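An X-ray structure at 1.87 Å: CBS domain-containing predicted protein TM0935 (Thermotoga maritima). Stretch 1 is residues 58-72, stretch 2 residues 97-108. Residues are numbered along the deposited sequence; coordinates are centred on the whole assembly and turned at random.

Stretch 1, residues 58-72: KLVGMIPVMHLLKVS
Stretch 2 97-108: NASEIMLDPVYV

The contact is a largely apolar packing of a strand-helix unit against an irregular segment of the same chain, pinned at its centre by a single antiparallel beta bridge and burying 788 Å² summed over both sides.

In stretch 1, residues 58-64 form a strand and residues 65-72 a helix that continues later in the chain. The strand is irregular at Val60 (phi/psi -124/-17), after which Gly61 (-162/177) and Met62 (-144/153) are extended. Pro64 (-59/141) occupies the N-cap position, and its O accepts from Leu68 N at 3.0 Å, opening the i to i+4 ladder. Stretch 2 starts with a weakly bonded helical turn at about 98-101. Asn97 caps it: its OD1 accepts a weak bond from Glu100 N at 3.4 Å and a bond from Ser99 OG at 2.9 Å. From Met102 (-67/147) onward the chain is extended, without helix or strand assigned through Tyr107.

The register is fixed by Met62 and Leu103, whose CA atoms lie 5.3 Å apart. Met62 N donates to Leu103 O (2.9 Å, 145°) and Leu103 N donates to Met62 O (2.9 Å, 170°), the reciprocal pair of an antiparallel bridge. Met62 O also receives a CA-H...O contact from Met102 CA at 3.6 Å. Gly61 CA approaches Leu103 O to 3.1 Å and Met102 SD to 4.0 Å; an ideal CB on Gly61 would lie 2.7 Å from Met102 SD, a clash, and a tight 3.3 Å from Leu103 O, so the lack of a side chain leaves room for the Met102 sulfur.

Met62 (chi p, t, t) leaves the backbone sideways, but its end reaches stretch 2. Its CE packs on Val106 CG2 at 3.8 Å, while its SD accepts a weak hydrogen bond from Val106 N at 3.7 Å and 159°. Nearby, Leu59 (t, p) points toward stretch 2 and sets CD2 3.6 Å from Pro105 CB. Val60 points away, yet its CG2 still lies 4.1 Å from Met102 CE, the end of an extended side chain (p, t, t). A water joins the backbone to an acidic side chain, donating to Val60 O at 2.7 Å and weakly to Asp104 OD1 at 3.4 Å.

Ile101 (p, t) points toward stretch 1 and has the largest covered area of any residue here, 107 Å². Its CD1 meets Ile63 CG2 at 3.8 Å and Leu68 CD1 at 3.7 Å, and its CG2 meets Val71 CG1 at 3.7 Å, so strand and helix both supply its apolar surroundings. Ile63 (m, t) extends this patch, with CD1 4.0 Å from Ala98 CB.

His67 (chi1 t, chi2 59°) supplies the polar link from the helix. NE2 donates a weak hydrogen bond to Ile101 O at 2.8 Å; the 124° angle is poor, although the acceptor sits near the ring plane. Leu103 (m, t) covers one face of this ring, its CD1 3.9 Å from the centroid and 15° off the normal, a CH-pi contact. The same CD1 lies 3.8 Å from Pro64 CD.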

# COMPACT_ATOMS: atom_id res chain seq x y z
N LYS A 58 -6.81 12.93 -20.39
CA LYS A 58 -7.61 11.72 -20.27
C LYS A 58 -6.81 10.68 -19.52
O LYS A 58 -5.62 10.58 -19.69
CB LYS A 58 -7.95 11.18 -21.66
CG LYS A 58 -8.57 12.21 -22.61
CD LYS A 58 -9.89 12.73 -22.07
CE LYS A 58 -10.67 13.51 -23.13
NZ LYS A 58 -12.07 13.80 -22.65
N LEU A 59 -7.47 9.92 -18.66
CA LEU A 59 -6.84 8.80 -17.95
C LEU A 59 -6.58 7.61 -18.90
O LEU A 59 -7.49 7.09 -19.51
CB LEU A 59 -7.74 8.39 -16.80
CG LEU A 59 -7.25 7.26 -15.92
CD1 LEU A 59 -6.03 7.71 -15.11
CD2 LEU A 59 -8.39 6.79 -15.04
N VAL A 60 -5.32 7.18 -19.01
CA VAL A 60 -4.95 6.07 -19.89
C VAL A 60 -4.23 4.92 -19.23
O VAL A 60 -4.17 3.85 -19.80
CB VAL A 60 -4.14 6.53 -21.17
CG1 VAL A 60 -4.96 7.50 -22.00
CG2 VAL A 60 -2.81 7.12 -20.82
N GLY A 61 -3.68 5.08 -18.02
CA GLY A 61 -3.14 3.92 -17.34
C GLY A 61 -2.95 4.17 -15.87
O GLY A 61 -3.09 5.29 -15.39
N MET A 62 -2.53 3.15 -15.15
CA MET A 62 -2.22 3.35 -13.75
C MET A 62 -1.03 2.49 -13.35
O MET A 62 -0.75 1.50 -13.94
CB MET A 62 -3.47 3.02 -12.88
CG MET A 62 -3.79 1.50 -12.86
SD MET A 62 -5.17 0.95 -11.74
CE MET A 62 -4.97 -0.89 -11.75
N ILE A 63 -0.29 2.91 -12.35
CA ILE A 63 0.82 2.13 -11.90
C ILE A 63 0.68 2.06 -10.38
O ILE A 63 1.05 3.01 -9.68
CB ILE A 63 2.12 2.87 -12.31
CG1 ILE A 63 2.17 3.10 -13.82
CG2 ILE A 63 3.36 2.13 -11.73
CD1 ILE A 63 3.33 4.06 -14.30
N PRO A 64 0.06 0.99 -9.86
CA PRO A 64 0.13 0.70 -8.42
C PRO A 64 1.57 0.51 -7.94
O PRO A 64 2.43 -0.08 -8.62
CB PRO A 64 -0.65 -0.62 -8.32
CG PRO A 64 -1.53 -0.57 -9.40
CD PRO A 64 -0.75 -0.02 -10.57
N VAL A 65 1.86 1.02 -6.75
CA VAL A 65 3.20 0.91 -6.25
C VAL A 65 3.65 -0.55 -6.17
O VAL A 65 4.84 -0.84 -6.38
CB VAL A 65 3.33 1.58 -4.90
CG1 VAL A 65 4.67 1.19 -4.23
CG2 VAL A 65 3.20 3.06 -5.09
N MET A 66 2.73 -1.48 -5.92
CA MET A 66 3.14 -2.88 -5.81
C MET A 66 3.47 -3.42 -7.21
O MET A 66 4.29 -4.36 -7.37
CB MET A 66 2.07 -3.74 -5.12
CG MET A 66 2.32 -5.27 -5.20
SD MET A 66 3.87 -5.86 -4.26
CE MET A 66 3.26 -5.88 -2.66
N HIS A 67 2.79 -2.89 -8.23
CA HIS A 67 3.15 -3.26 -9.60
C HIS A 67 4.59 -2.77 -9.93
O HIS A 67 5.37 -3.52 -10.48
CB HIS A 67 2.15 -2.73 -10.61
CG HIS A 67 2.47 -3.09 -12.04
ND1 HIS A 67 2.58 -4.39 -12.48
CD2 HIS A 67 2.64 -2.30 -13.13
CE1 HIS A 67 2.82 -4.39 -13.79
NE2 HIS A 67 2.88 -3.13 -14.20
N LEU A 68 4.93 -1.55 -9.53
CA LEU A 68 6.26 -0.97 -9.73
C LEU A 68 7.33 -1.76 -8.97
O LEU A 68 8.45 -1.97 -9.48
CB LEU A 68 6.26 0.50 -9.27
CG LEU A 68 7.51 1.34 -9.52
CD1 LEU A 68 8.05 1.19 -10.96
CD2 LEU A 68 7.25 2.83 -9.20
N LEU A 69 6.97 -2.24 -7.79
CA LEU A 69 7.86 -3.06 -6.98
C LEU A 69 8.13 -4.38 -7.71
O LEU A 69 9.26 -4.84 -7.79
CB LEU A 69 7.23 -3.30 -5.60
CG LEU A 69 8.10 -3.92 -4.53
CD1 LEU A 69 9.21 -2.93 -4.14
CD2 LEU A 69 7.30 -4.38 -3.29
N LYS A 70 7.09 -4.97 -8.30
CA LYS A 70 7.20 -6.23 -9.00
C LYS A 70 8.06 -6.07 -10.28
O LYS A 70 8.94 -6.87 -10.56
CB LYS A 70 5.81 -6.82 -9.32
CG LYS A 70 5.11 -7.42 -8.11
CD LYS A 70 3.70 -7.84 -8.46
CE LYS A 70 2.93 -8.34 -7.23
NZ LYS A 70 1.47 -8.68 -7.57
N VAL A 71 7.76 -5.03 -11.04
CA VAL A 71 8.51 -4.66 -12.24
C VAL A 71 10.00 -4.50 -11.86
O VAL A 71 10.89 -4.91 -12.60
CB VAL A 71 7.91 -3.34 -12.83
CG1 VAL A 71 8.90 -2.64 -13.72
CG2 VAL A 71 6.62 -3.64 -13.57
N SER A 72 10.25 -3.91 -10.69
CA SER A 72 11.59 -3.59 -10.23
C SER A 72 12.34 -4.85 -9.84
O SER A 72 13.45 -5.01 -10.25
CB SER A 72 11.58 -2.56 -9.10
OG SER A 72 10.89 -1.41 -9.52
N ASN A 97 9.95 3.76 -18.98
CA ASN A 97 9.01 4.84 -18.75
C ASN A 97 7.62 4.32 -18.33
O ASN A 97 7.38 3.11 -18.28
CB ASN A 97 8.97 5.81 -19.95
CG ASN A 97 8.44 5.17 -21.26
OD1 ASN A 97 7.61 4.27 -21.26
ND2 ASN A 97 8.88 5.71 -22.37
N ALA A 98 6.73 5.24 -17.99
CA ALA A 98 5.37 4.90 -17.61
C ALA A 98 4.64 4.02 -18.62
O ALA A 98 3.97 3.07 -18.23
CB ALA A 98 4.58 6.18 -17.41
N SER A 99 4.74 4.31 -19.91
CA SER A 99 3.94 3.52 -20.89
C SER A 99 4.29 2.03 -21.00
O SER A 99 3.49 1.22 -21.49
CB SER A 99 3.92 4.18 -22.28
OG SER A 99 5.20 4.21 -22.84
N GLU A 100 5.51 1.68 -20.61
CA GLU A 100 5.97 0.29 -20.65
C GLU A 100 5.41 -0.53 -19.51
O GLU A 100 5.33 -1.78 -19.62
CB GLU A 100 7.50 0.23 -20.54
CG GLU A 100 8.25 0.67 -21.77
CD GLU A 100 9.77 0.46 -21.70
OE1 GLU A 100 10.40 0.63 -20.61
OE2 GLU A 100 10.33 0.22 -22.79
N ILE A 101 5.15 0.14 -18.38
CA ILE A 101 4.58 -0.52 -17.19
C ILE A 101 3.11 -0.22 -16.80
O ILE A 101 2.59 -0.90 -15.91
CB ILE A 101 5.51 -0.30 -15.97
CG1 ILE A 101 5.66 1.15 -15.58
CG2 ILE A 101 6.86 -0.86 -16.30
CD1 ILE A 101 6.24 1.34 -14.15
N MET A 102 2.44 0.74 -17.42
CA MET A 102 1.10 1.13 -16.99
C MET A 102 0.11 0.01 -17.24
O MET A 102 0.30 -0.76 -18.15
CB MET A 102 0.66 2.42 -17.67
CG MET A 102 0.46 2.39 -19.15
SD MET A 102 0.11 4.05 -19.75
CE MET A 102 -0.68 3.66 -21.29
N LEU A 103 -0.90 -0.12 -16.38
CA LEU A 103 -1.96 -1.11 -16.53
C LEU A 103 -3.21 -0.36 -16.90
O LEU A 103 -3.30 0.85 -16.72
CB LEU A 103 -2.19 -1.85 -15.21
CG LEU A 103 -0.99 -2.58 -14.62
CD1 LEU A 103 -1.20 -2.87 -13.11
CD2 LEU A 103 -0.70 -3.84 -15.33
N ASP A 104 -4.17 -1.09 -17.46
CA ASP A 104 -5.44 -0.51 -17.79
C ASP A 104 -6.05 0.07 -16.54
O ASP A 104 -6.10 -0.61 -15.52
CB ASP A 104 -6.38 -1.59 -18.32
CG ASP A 104 -5.95 -2.12 -19.66
OD1 ASP A 104 -5.15 -1.43 -20.36
OD2 ASP A 104 -6.36 -3.21 -20.12
N PRO A 105 -6.54 1.30 -16.62
CA PRO A 105 -7.06 1.97 -15.42
C PRO A 105 -8.34 1.29 -14.85
O PRO A 105 -9.23 0.86 -15.58
CB PRO A 105 -7.33 3.42 -15.87
CG PRO A 105 -7.39 3.36 -17.34
CD PRO A 105 -6.68 2.13 -17.83
N VAL A 106 -8.38 1.19 -13.53
CA VAL A 106 -9.54 0.81 -12.75
C VAL A 106 -9.96 2.09 -12.01
O VAL A 106 -9.14 2.69 -11.31
CB VAL A 106 -9.18 -0.25 -11.71
CG1 VAL A 106 -10.39 -0.59 -10.82
CG2 VAL A 106 -8.63 -1.49 -12.40
N TYR A 107 -11.20 2.52 -12.18
CA TYR A 107 -11.61 3.80 -11.62
C TYR A 107 -13.03 3.76 -11.04
O TYR A 107 -13.78 2.81 -11.27
CB TYR A 107 -11.51 4.86 -12.71
CG TYR A 107 -12.27 4.52 -13.96
CD1 TYR A 107 -13.62 4.76 -14.06
CD2 TYR A 107 -11.61 3.95 -15.06
CE1 TYR A 107 -14.32 4.45 -15.22
CE2 TYR A 107 -12.29 3.62 -16.21
CZ TYR A 107 -13.65 3.88 -16.30
OH TYR A 107 -14.33 3.57 -17.44
N VAL A 108 -13.39 4.81 -10.30
CA VAL A 108 -14.74 4.96 -9.78
C VAL A 108 -15.38 6.29 -10.24
O VAL A 108 -14.73 7.11 -10.84
CB VAL A 108 -14.79 4.77 -8.25
CG1 VAL A 108 -14.39 3.32 -7.89
CG2 VAL A 108 -13.90 5.75 -7.50
O HOH W 1 -3.24 1.32 -20.24